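Side-chain contacts in Cg9734-pa (Drosophila melanogaster, PDB 2BK9), which binds heme b as a member of the globin family, with a six-coordinate iron, and probably carries oxygen: residues E5-L8 with I9-W13; D46-L49 with E50-S53; F69-S72 with I73-L76. The protein carries 1 engineered substitution. All blocks are in the same frame, centred on the assembly; numbering follows the deposited sequence. Where two conformers were deposited one is given.

Interaction 1 (E5-L8 with I9-W13); sequences EVQL and IKKTW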
ATOM      1  N   GLU A   5      16.112  -3.797 -11.425  1.00 10.53           N
ATOM      2  CA  GLU A   5      15.258  -3.547 -10.291  1.00 10.15           C
ATOM      3  C   GLU A   5      13.781  -3.543 -10.724  1.00  8.85           C
ATOM      4  O   GLU A   5      12.914  -4.077 -10.028  1.00  7.88           O
ATOM      5  CB  GLU A   5      15.663  -2.260  -9.627  1.00 10.68           C
ATOM      6  CG  GLU A   5      16.973  -2.376  -8.866  1.00 12.94           C
ATOM      7  CD  GLU A   5      17.519  -1.035  -8.397  0.70 14.65           C
ATOM      8  OE1 GLU A   5      17.349   0.000  -9.054  1.00 19.89           O
ATOM      9  OE2 GLU A   5      18.122  -0.999  -7.330  0.70 19.28           O
ATOM     10  N   VAL A   6      13.480  -2.889 -11.819  1.00  8.22           N
ATOM     11  CA  VAL A   6      12.118  -2.916 -12.339  1.00  8.45           C
ATOM     12  C   VAL A   6      11.662  -4.327 -12.595  1.00  7.29           C
ATOM     13  O   VAL A   6      10.555  -4.717 -12.240  1.00  7.75           O
ATOM     14  CB  VAL A   6      12.010  -2.084 -13.609  1.00  9.29           C
ATOM     15  CG1 VAL A   6      10.688  -2.286 -14.278  1.00 10.35           C
ATOM     16  CG2 VAL A   6      12.280  -0.605 -13.278  1.00 11.81           C
ATOM     17  N   GLN A   7      12.503  -5.109 -13.243  1.00  7.51           N
ATOM     18  CA  GLN A   7      12.145  -6.477 -13.562  1.00  7.56           C
ATOM     19  C   GLN A   7      11.933  -7.274 -12.296  1.00  6.77           C
ATOM     20  O   GLN A   7      11.039  -8.109 -12.222  1.00  7.06           O
ATOM     21  CB  GLN A   7      13.237  -7.100 -14.457  1.00  8.08           C
ATOM     22  CG  GLN A   7      13.023  -8.540 -14.794  1.00  8.75           C
ATOM     23  CD  GLN A   7      11.859  -8.837 -15.766  1.00  9.12           C
ATOM     24  OE1 GLN A   7      11.089  -7.970 -16.137  1.00  9.23           O
ATOM     25  NE2 GLN A   7      11.743 -10.111 -16.171  1.00 10.12           N
ATOM     26  N   LEU A   8      12.783  -7.082 -11.306  1.00  7.28           N
ATOM     27  CA  LEU A   8      12.636  -7.792 -10.047  1.00  7.21           C
ATOM     28  C   LEU A   8      11.291  -7.488  -9.384  1.00  6.44           C
ATOM     29  O   LEU A   8      10.617  -8.376  -8.896  1.00  6.11           O
ATOM     30  CB  LEU A   8      13.823  -7.425  -9.158  0.50  8.02           C
ATOM     31  CG  LEU A   8      13.961  -8.168  -7.837  0.50  8.05           C
ATOM     32  CD1 LEU A   8      13.030  -7.490  -6.747  0.50  8.64           C
ATOM     33  CD2 LEU A   8      13.775  -9.722  -8.028  0.50  7.80           C
ATOM     34  N   ILE A   9      10.927  -6.219  -9.359  1.00  5.70           N
ATOM     35  CA  ILE A   9       9.617  -5.833  -8.793  1.00  6.07           C
ATOM     36  C   ILE A   9       8.491  -6.531  -9.578  1.00  5.67           C
ATOM     37  O   ILE A   9       7.612  -7.152  -8.990  1.00  6.09           O
ATOM     38  CB  ILE A   9       9.455  -4.322  -8.811  1.00  7.05           C
ATOM     39  CG1 ILE A   9      10.313  -3.607  -7.735  0.50  7.42           C
ATOM     40  CG2 ILE A   9       7.998  -3.934  -8.526  1.00  6.94           C
ATOM     41  CD1 ILE A   9       9.840  -3.435  -6.345  0.65 12.34           C
ATOM     42  N   LYS A  10       8.542  -6.451 -10.886  1.00  6.15           N
ATOM     43  CA  LYS A  10       7.485  -7.060 -11.677  1.00  6.81           C
ATOM     44  C   LYS A  10       7.350  -8.545 -11.428  1.00  6.38           C
ATOM     45  O   LYS A  10       6.247  -9.059 -11.231  1.00  7.11           O
ATOM     46  CB  LYS A  10       7.647  -6.744 -13.154  1.00  7.09           C
ATOM     47  CG  LYS A  10       7.345  -5.305 -13.483  1.00  8.87           C
ATOM     48  CD  LYS A  10       7.398  -5.077 -14.981  1.00 11.10           C
ATOM     49  CE  LYS A  10       6.987  -3.683 -15.338  1.00 14.09           C
ATOM     50  NZ  LYS A  10       6.421  -3.744 -16.713  1.00 16.83           N
ATOM     51  N   LYS A  11       8.459  -9.246 -11.469  1.00  6.59           N
ATOM     52  CA  LYS A  11       8.416 -10.688 -11.353  1.00  6.43           C
ATOM     53  C   LYS A  11       8.009 -11.115  -9.933  1.00  5.59           C
ATOM     54  O   LYS A  11       7.215 -12.026  -9.785  1.00  7.21           O
ATOM     55  CB  LYS A  11       9.738 -11.302 -11.726  1.00  7.79           C
ATOM     56  CG  LYS A  11      10.160 -11.187 -13.185  1.00  8.89           C
ATOM     57  CD  LYS A  11       9.116 -11.664 -14.197  1.00  9.23           C
ATOM     58  CE  LYS A  11       8.784 -13.134 -14.038  1.00  9.67           C
ATOM     59  NZ  LYS A  11       7.785 -13.589 -15.016  1.00 10.68           N
ATOM     60  N   THR A  12       8.550 -10.486  -8.898  1.00  5.95           N
ATOM     61  CA  THR A  12       8.180 -10.872  -7.530  1.00  5.50           C
ATOM     62  C   THR A  12       6.752 -10.483  -7.191  1.00  5.87           C
ATOM     63  O   THR A  12       6.122 -11.179  -6.393  1.00  7.34           O
ATOM     64  CB  THR A  12       9.166 -10.308  -6.489  1.00  6.22           C
ATOM     65  OG1 THR A  12       9.247  -8.873  -6.586  1.00  5.47           O
ATOM     66  CG2 THR A  12      10.549 -10.904  -6.631  1.00  7.32           C
ATOM     67  N   TRP A  13       6.219  -9.446  -7.810  1.00  5.29           N
ATOM     68  CA  TRP A  13       4.839  -9.051  -7.589  1.00  5.19           C
ATOM     69  C   TRP A  13       3.841 -10.099  -8.081  1.00  5.22           C
ATOM     70  O   TRP A  13       2.762 -10.183  -7.538  1.00  4.98           O
ATOM     71  CB  TRP A  13       4.593  -7.728  -8.322  1.00  5.42           C
ATOM     72  CG  TRP A  13       3.224  -7.182  -8.266  1.00  4.94           C
ATOM     73  CD1 TRP A  13       2.455  -6.881  -9.332  1.00  5.49           C
ATOM     74  CD2 TRP A  13       2.480  -6.767  -7.121  1.00  5.46           C
ATOM     75  NE1 TRP A  13       1.279  -6.301  -8.920  1.00  5.44           N
ATOM     76  CE2 TRP A  13       1.249  -6.243  -7.571  1.00  5.22           C
ATOM     77  CE3 TRP A  13       2.705  -6.804  -5.742  1.00  5.30           C
ATOM     78  CZ2 TRP A  13       0.304  -5.733  -6.684  1.00  5.43           C
ATOM     79  CZ3 TRP A  13       1.742  -6.332  -4.893  1.00  5.70           C
ATOM     80  CH2 TRP A  13       0.559  -5.784  -5.366  1.00  5.84           C
TER
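Thr12 turns its hydroxyl back onto the carbonyl of Leu8, one turn earlier in helix 3-17. With chi1 at 57°, OG1 sits between the backbone N and the carbonyl carbon, and from there Thr12 OG1 donates to Leu8 O over 2.7 Å. Leu8 O already accepts a bond from Thr12 N at 3.0 Å; the two donors come from opposite faces of the carbonyl plane, a double grip that fixes the rotation of the threonine. Leu8 CD2 meets Thr12 CG2 at 3.7 Å, and Trp131 of helix 125-143 adds its indole NE1 to OG1.

On another side of the helix Gln7 and Lys11 run alongside each other. Lys11 sets CG beside its backbone N (chi1 -67°), where it lies 3.5 Å from Gln7 NE2; the bends further out take the amine to a salt bridge with Glu14. Val6 and Lys10 pair more loosely, the straight lysine chain bringing Lys10 CE to 4.1 Å from Val6 CG1. Ile9, by contrast, is buried, meeting Trp131 and Ile73.

Side chains thus pair four residues apart along one amphipathic alpha-helix; a threonine bonding the carbonyl a turn back is familiar in such helices, here the N-terminal A helix of the globin fold.

Interaction 2 (D46-L49 with E50-S53); sequences DVPL and EELS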
ATOM      1  N   ASP A  46     -16.209  -1.857  14.380  1.00  9.73           N
ATOM      2  CA  ASP A  46     -16.559  -2.768  15.467  1.00 10.33           C
ATOM      3  C   ASP A  46     -16.625  -4.239  15.080  1.00 10.63           C
ATOM      4  O   ASP A  46     -17.089  -5.048  15.873  1.00 13.61           O
ATOM      5  CB  ASP A  46     -17.894  -2.319  16.125  1.00 11.96           C
ATOM      6  CG  ASP A  46     -17.792  -0.962  16.780  1.00 14.94           C
ATOM      7  OD1 ASP A  46     -16.715  -0.593  17.279  1.00 18.14           O
ATOM      8  OD2 ASP A  46     -18.760  -0.211  16.835  1.00 20.29           O
ATOM      9  N   VAL A  47     -16.183  -4.593  13.891  1.00  9.17           N
ATOM     10  CA  VAL A  47     -16.147  -5.987  13.481  1.00  8.72           C
ATOM     11  C   VAL A  47     -14.987  -6.646  14.198  1.00  9.67           C
ATOM     12  O   VAL A  47     -13.862  -6.114  14.176  1.00 10.51           O
ATOM     13  CB  VAL A  47     -15.977  -6.057  11.980  1.00  8.30           C
ATOM     14  CG1 VAL A  47     -15.766  -7.545  11.502  1.00  9.21           C
ATOM     15  CG2 VAL A  47     -17.178  -5.446  11.280  1.00  8.82           C
ATOM     16  N   PRO A  48     -15.228  -7.803  14.834  1.00 10.83           N
ATOM     17  CA  PRO A  48     -14.135  -8.527  15.483  1.00 11.07           C
ATOM     18  C   PRO A  48     -12.949  -8.798  14.566  1.00  9.73           C
ATOM     19  O   PRO A  48     -13.159  -9.062  13.378  1.00  8.45           O
ATOM     20  CB  PRO A  48     -14.817  -9.815  15.938  1.00 12.88           C
ATOM     21  CG  PRO A  48     -16.250  -9.649  15.888  1.00 13.37           C
ATOM     22  CD  PRO A  48     -16.504  -8.528  14.971  1.00 11.79           C
ATOM     23  N   LEU A  49     -11.728  -8.766  15.101  1.00 11.06           N
ATOM     24  CA  LEU A  49     -10.555  -8.933  14.266  1.00 10.21           C
ATOM     25  C   LEU A  49     -10.641 -10.167  13.344  1.00  8.80           C
ATOM     26  O   LEU A  49     -10.298 -10.092  12.162  1.00  9.90           O
ATOM     27  CB  LEU A  49      -9.329  -9.050  15.135  1.00 12.68           C
ATOM     28  CG  LEU A  49      -7.981  -8.509  14.761  1.00 16.07           C
ATOM     29  CD1 LEU A  49      -7.945  -7.061  14.381  1.00 15.82           C
ATOM     30  CD2 LEU A  49      -7.052  -8.748  15.945  1.00 15.05           C
ATOM     31  N   GLU A  50     -11.058 -11.303  13.894  1.00  7.60           N
ATOM     32  CA  GLU A  50     -11.126 -12.542  13.133  1.00  7.48           C
ATOM     33  C   GLU A  50     -12.169 -12.545  12.046  1.00  6.62           C
ATOM     34  O   GLU A  50     -12.167 -13.430  11.230  1.00  7.19           O
ATOM     35  CB  GLU A  50     -11.278 -13.729  14.088  1.00  8.69           C
ATOM     36  CG  GLU A  50     -12.602 -13.962  14.699  1.00 10.09           C
ATOM     37  CD  GLU A  50     -12.894 -13.152  15.918  1.00 11.29           C
ATOM     38  OE1 GLU A  50     -12.152 -12.180  16.249  1.00 11.19           O
ATOM     39  OE2 GLU A  50     -13.873 -13.556  16.598  1.00 16.13           O
ATOM     40  N   GLU A  51     -13.108 -11.596  12.121  1.00  5.74           N
ATOM     41  CA  GLU A  51     -14.179 -11.475  11.154  1.00  6.11           C
ATOM     42  C   GLU A  51     -13.942 -10.388  10.130  1.00  5.56           C
ATOM     43  O   GLU A  51     -14.731 -10.239   9.211  1.00  6.13           O
ATOM     44  CB  GLU A  51     -15.525 -11.247  11.865  1.00  6.15           C
ATOM     45  CG  GLU A  51     -15.912 -12.448  12.726  1.00  7.31           C
ATOM     46  CD  GLU A  51     -17.277 -12.339  13.385  1.00  7.83           C
ATOM     47  OE1 GLU A  51     -18.038 -11.470  13.002  1.00  9.67           O
ATOM     48  OE2 GLU A  51     -17.606 -13.226  14.229  1.00  8.88           O
ATOM     49  N   LEU A  52     -12.867  -9.601  10.255  1.00  5.92           N
ATOM     50  CA  LEU A  52     -12.664  -8.509   9.328  1.00  6.44           C
ATOM     51  C   LEU A  52     -12.646  -8.947   7.881  1.00  6.20           C
ATOM     52  O   LEU A  52     -13.220  -8.271   7.036  1.00  6.47           O
ATOM     53  CB  LEU A  52     -11.362  -7.748   9.648  1.00  7.72           C
ATOM     54  CG  LEU A  52     -11.386  -6.890  10.898  1.00  9.12           C
ATOM     55  CD1 LEU A  52      -9.969  -6.470  11.242  1.00 10.87           C
ATOM     56  CD2 LEU A  52     -12.269  -5.657  10.677  1.00 10.56           C
ATOM     57  N   SER A  53     -11.961 -10.042   7.560  1.00  6.01           N
ATOM     58  CA  SER A  53     -11.827 -10.409   6.158  1.00  6.81           C
ATOM     59  C   SER A  53     -13.144 -10.845   5.539  1.00  6.63           C
ATOM     60  O   SER A  53     -13.235 -10.909   4.310  1.00  7.82           O
ATOM     61  CB  SER A  53     -10.778 -11.504   5.987  1.00  7.13           C
ATOM     62  OG  SER A  53     -11.142 -12.662   6.700  1.00  8.11           O
TER
HETATM   63  O   HOH W   1     -10.089 -11.230   9.462  1.00  8.24           O
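Val47 and Leu52 form the closely packed side of a chain reversal in the CD region of the globin fold, the link between helix 20-34 and helix 56-75. Two overlapping type I beta turns make the bend. In the first, Glu51 N donates to Pro48 O at 2.8 Å; in the second, Leu52 N reaches Leu49 O at 3.2 Å.

Packing is firmest on the inner face. CG1 of Val47, anti to its own backbone nitrogen, presses on the backbone of Glu51 and comes within 3.7 Å of Glu51 CB, while Val47 CB rests against Leu52 CD2 at 4.0 Å. Leu52 is the buried anchor: Phe32, Leu39 and Phe44 also pack on it, tying the turn to the body of the domain. Its other methyl, CD1, meets CD1 of Leu49, which comes across from the exposed side and also touches Asn33.

Toward solvent the contacts thin out to two carboxylates near the proline ring, Glu50 at its CB edge and Glu51 above its CG-CD side. Glu50 puts CG between its backbone N and carbonyl carbon (chi1 76°) and bends again at chi2, which brings Glu50 OE1 back to 3.6 Å from Pro48 CB. Glu51 extends instead, and its carboxylate stands obliquely over the ring, with Glu51 CD 3.8 Å from Pro48 CG. Neither is more than van der Waals contact, and crystal neighbours touch both glutamates.

A water bridges the end of the bend, donating to Leu49 O and accepting from Ser53 N, 2.9 Å from each atom.

Interaction 3 (F69-S72 with I73-L76); sequences FDES and IQVL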
ATOM      1  N   PHE A  69      -1.308  -0.671  -6.148  1.00  5.49           N
ATOM      2  CA  PHE A  69       0.055  -1.117  -6.375  1.00  5.55           C
ATOM      3  C   PHE A  69       0.229  -1.776  -7.731  1.00  5.40           C
ATOM      4  O   PHE A  69       1.207  -1.536  -8.412  1.00  5.76           O
ATOM      5  CB  PHE A  69       0.523  -2.034  -5.240  1.00  6.79           C
ATOM      6  CG  PHE A  69       1.137  -1.256  -4.120  1.00  6.98           C
ATOM      7  CD1 PHE A  69       0.436  -0.877  -3.027  1.00  7.62           C
ATOM      8  CD2 PHE A  69       2.428  -0.740  -4.252  1.00 11.54           C
ATOM      9  CE1 PHE A  69       1.046  -0.120  -2.032  1.00  9.02           C
ATOM     10  CE2 PHE A  69       2.993  -0.003  -3.266  1.00 13.20           C
ATOM     11  CZ  PHE A  69       2.293   0.282  -2.144  1.00 12.00           C
ATOM     12  N   ASP A  70      -0.753  -2.560  -8.165  1.00  5.90           N
ATOM     13  CA  ASP A  70      -0.630  -3.193  -9.474  1.00  6.03           C
ATOM     14  C   ASP A  70      -0.568  -2.147 -10.599  1.00  6.68           C
ATOM     15  O   ASP A  70       0.258  -2.247 -11.511  1.00  6.86           O
ATOM     16  CB  ASP A  70      -1.774  -4.144  -9.712  1.00  6.64           C
ATOM     17  CG  ASP A  70      -1.567  -4.969 -10.912  1.00  8.80           C
ATOM     18  OD1 ASP A  70      -0.592  -5.715 -11.002  1.00  8.25           O
ATOM     19  OD2 ASP A  70      -2.362  -4.880 -11.857  1.00 16.20           O
ATOM     20  N   GLU A  71      -1.432  -1.148 -10.495  1.00  6.16           N
ATOM     21  CA  GLU A  71      -1.404  -0.066 -11.458  1.00  6.73           C
ATOM     22  C   GLU A  71      -0.052   0.647 -11.508  1.00  6.72           C
ATOM     23  O   GLU A  71       0.436   1.022 -12.587  1.00  8.40           O
ATOM     24  CB  GLU A  71      -2.516   0.928 -11.118  1.00  8.19           C
ATOM     25  CG  GLU A  71      -3.921   0.494 -11.387  1.00 12.11           C
ATOM     26  CD  GLU A  71      -4.254   0.616 -12.825  0.70 18.53           C
ATOM     27  OE1 GLU A  71      -3.976   1.711 -13.400  0.70 20.93           O
ATOM     28  OE2 GLU A  71      -4.791  -0.374 -13.323  0.70 22.01           O
ATOM     29  N   SER A  72       0.527   0.820 -10.342  1.00  6.11           N
ATOM     30  CA  SER A  72       1.798   1.491 -10.186  1.00  6.05           C
ATOM     31  C   SER A  72       2.914   0.680 -10.810  1.00  6.25           C
ATOM     32  O   SER A  72       3.778   1.211 -11.547  1.00  6.64           O
ATOM     33  CB  SER A  72       2.109   1.712  -8.724  1.00  6.01           C
ATOM     34  OG  SER A  72       1.128   2.552  -8.128  1.00  6.66           O
ATOM     35  N   ILE A  73       2.927  -0.610 -10.548  1.00  5.61           N
ATOM     36  CA  ILE A  73       3.980  -1.461 -11.045  1.00  5.96           C
ATOM     37  C   ILE A  73       3.905  -1.568 -12.553  1.00  7.48           C
ATOM     38  O   ILE A  73       4.952  -1.668 -13.216  1.00  7.73           O
ATOM     39  CB  ILE A  73       3.891  -2.815 -10.316  1.00  6.31           C
ATOM     40  CG1 ILE A  73       4.291  -2.597  -8.872  1.00  6.27           C
ATOM     41  CG2 ILE A  73       4.722  -3.875 -10.983  1.00  6.95           C
ATOM     42  CD1 ILE A  73       3.828  -3.662  -7.919  1.00  6.97           C
ATOM     43  N   GLN A  74       2.696  -1.519 -13.106  1.00  7.72           N
ATOM     44  CA  GLN A  74       2.523  -1.582 -14.533  1.00  9.08           C
ATOM     45  C   GLN A  74       3.245  -0.491 -15.300  1.00  8.81           C
ATOM     46  O   GLN A  74       3.585  -0.676 -16.473  1.00 11.49           O
ATOM     47  CB  GLN A  74       1.028  -1.563 -14.890  1.00 11.09           C
ATOM     48  CG  GLN A  74       0.332  -2.858 -14.664  1.00 14.72           C
ATOM     49  CD  GLN A  74      -1.197  -2.818 -14.850  0.70 15.20           C
ATOM     50  OE1 GLN A  74      -1.758  -2.042 -15.649  0.70 20.34           O
ATOM     51  NE2 GLN A  74      -1.872  -3.675 -14.089  0.70 20.62           N
ATOM     52  N   VAL A  75       3.433   0.692 -14.716  1.00  8.10           N
ATOM     53  CA  VAL A  75       4.040   1.796 -15.434  1.00  8.65           C
ATOM     54  C   VAL A  75       5.550   1.841 -15.371  1.00  7.95           C
ATOM     55  O   VAL A  75       6.187   2.602 -16.070  1.00  9.32           O
ATOM     56  CB  VAL A  75       3.465   3.161 -14.962  1.00  9.86           C
ATOM     57  CG1 VAL A  75       1.971   3.128 -14.976  1.00 11.38           C
ATOM     58  CG2 VAL A  75       4.014   3.584 -13.640  1.00 12.15           C
ATOM     59  N   LEU A  76       6.138   1.028 -14.506  1.00  8.55           N
ATOM     60  CA  LEU A  76       7.583   1.124 -14.278  1.00  8.61           C
ATOM     61  C   LEU A  76       8.444   0.831 -15.498  1.00 10.46           C
ATOM     62  O   LEU A  76       8.136  -0.099 -16.229  1.00 12.21           O
ATOM     63  CB  LEU A  76       8.009   0.210 -13.139  1.00  8.79           C
ATOM     64  CG  LEU A  76       7.362   0.526 -11.815  1.00  8.49           C
ATOM     65  CD1 LEU A  76       7.831  -0.522 -10.810  1.00  9.55           C
ATOM     66  CD2 LEU A  76       7.647   1.931 -11.290  1.00 10.56           C
TER
HETATM   67  O   HOH W   2      -3.874  -0.355 -16.191  0.50 16.07           O
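Asp70 and Gln74 meet because the first swings its carboxylate anti to the backbone nitrogen (chi1 -170°), while the second lays CG beside its own nitrogen (chi1 -77°) and then runs out straight. The pair sits on the last turns of helix 56-75, the E helix of the globin fold. Gln74 NE2 approaches Asp70 OD2 to 2.6 Å, yet the hydrogen bond is weak, bent to 117° at the hydrogen, and the amide stands nearly perpendicular to the carboxylate. The stronger hold on the aspartate is at its other oxygen, OD1, where Trp13 of helix 3-17 donates its indole NE1.

The other end of the glutamine amide faces water. A water donates to Gln74 OE1 and to Glu71 OE2, at 2.8 and 3.0 Å, although it has more acceptors in reach than protons, so its two protons cannot be assigned with certainty.

Across the helix the side chains are mostly buried. Ile73 sets CG1 in front of the carbonyl oxygen of Phe69, Ile73 CG1 lying 3.3 Å from Phe69 O with CD1 alongside it, and its side chain continues onto Trp131 and Leu134. Phe69 touches the heme and meets Trp89 edge to face, so this helical turn also helps wall the ligand pocket. Ser72, buried against helix 81-96, donates OG to Val68 O and accepts from Trp89 NE1.

The backbone bonding changes here. Ile73 N and Gln74 N bond four residues back, whereas Val75 N turns to Ser72 O only three residues back, at 3.2 Å. Val75 CG2 crowds that same oxygen, also 3.2 Å from Ser72 O.

How the interactions relate
Interactions 1 and 3 lie within neighbouring helices, 3-17 and 56-75, with centres 10 Å apart, and they touch directly: Trp13 lies on Phe69 and Ile73, with Trp13 CD2 3.5 Å from Ile73 CD1. Interaction 1 is a surface contact of aliphatic chains and a hydroxyl; interaction 3 is partly buried, with polar groups on one face and the heme side on the other. Interaction 2 stands apart on the opposite side of the chain's centre, its centre about 30 Å or more from the other two. It lies in the loop between helices 20-34 and 56-75, not within a helix, and relies on turn hydrogen bonds, a small leucine-valine cluster and solvent-facing glutamates.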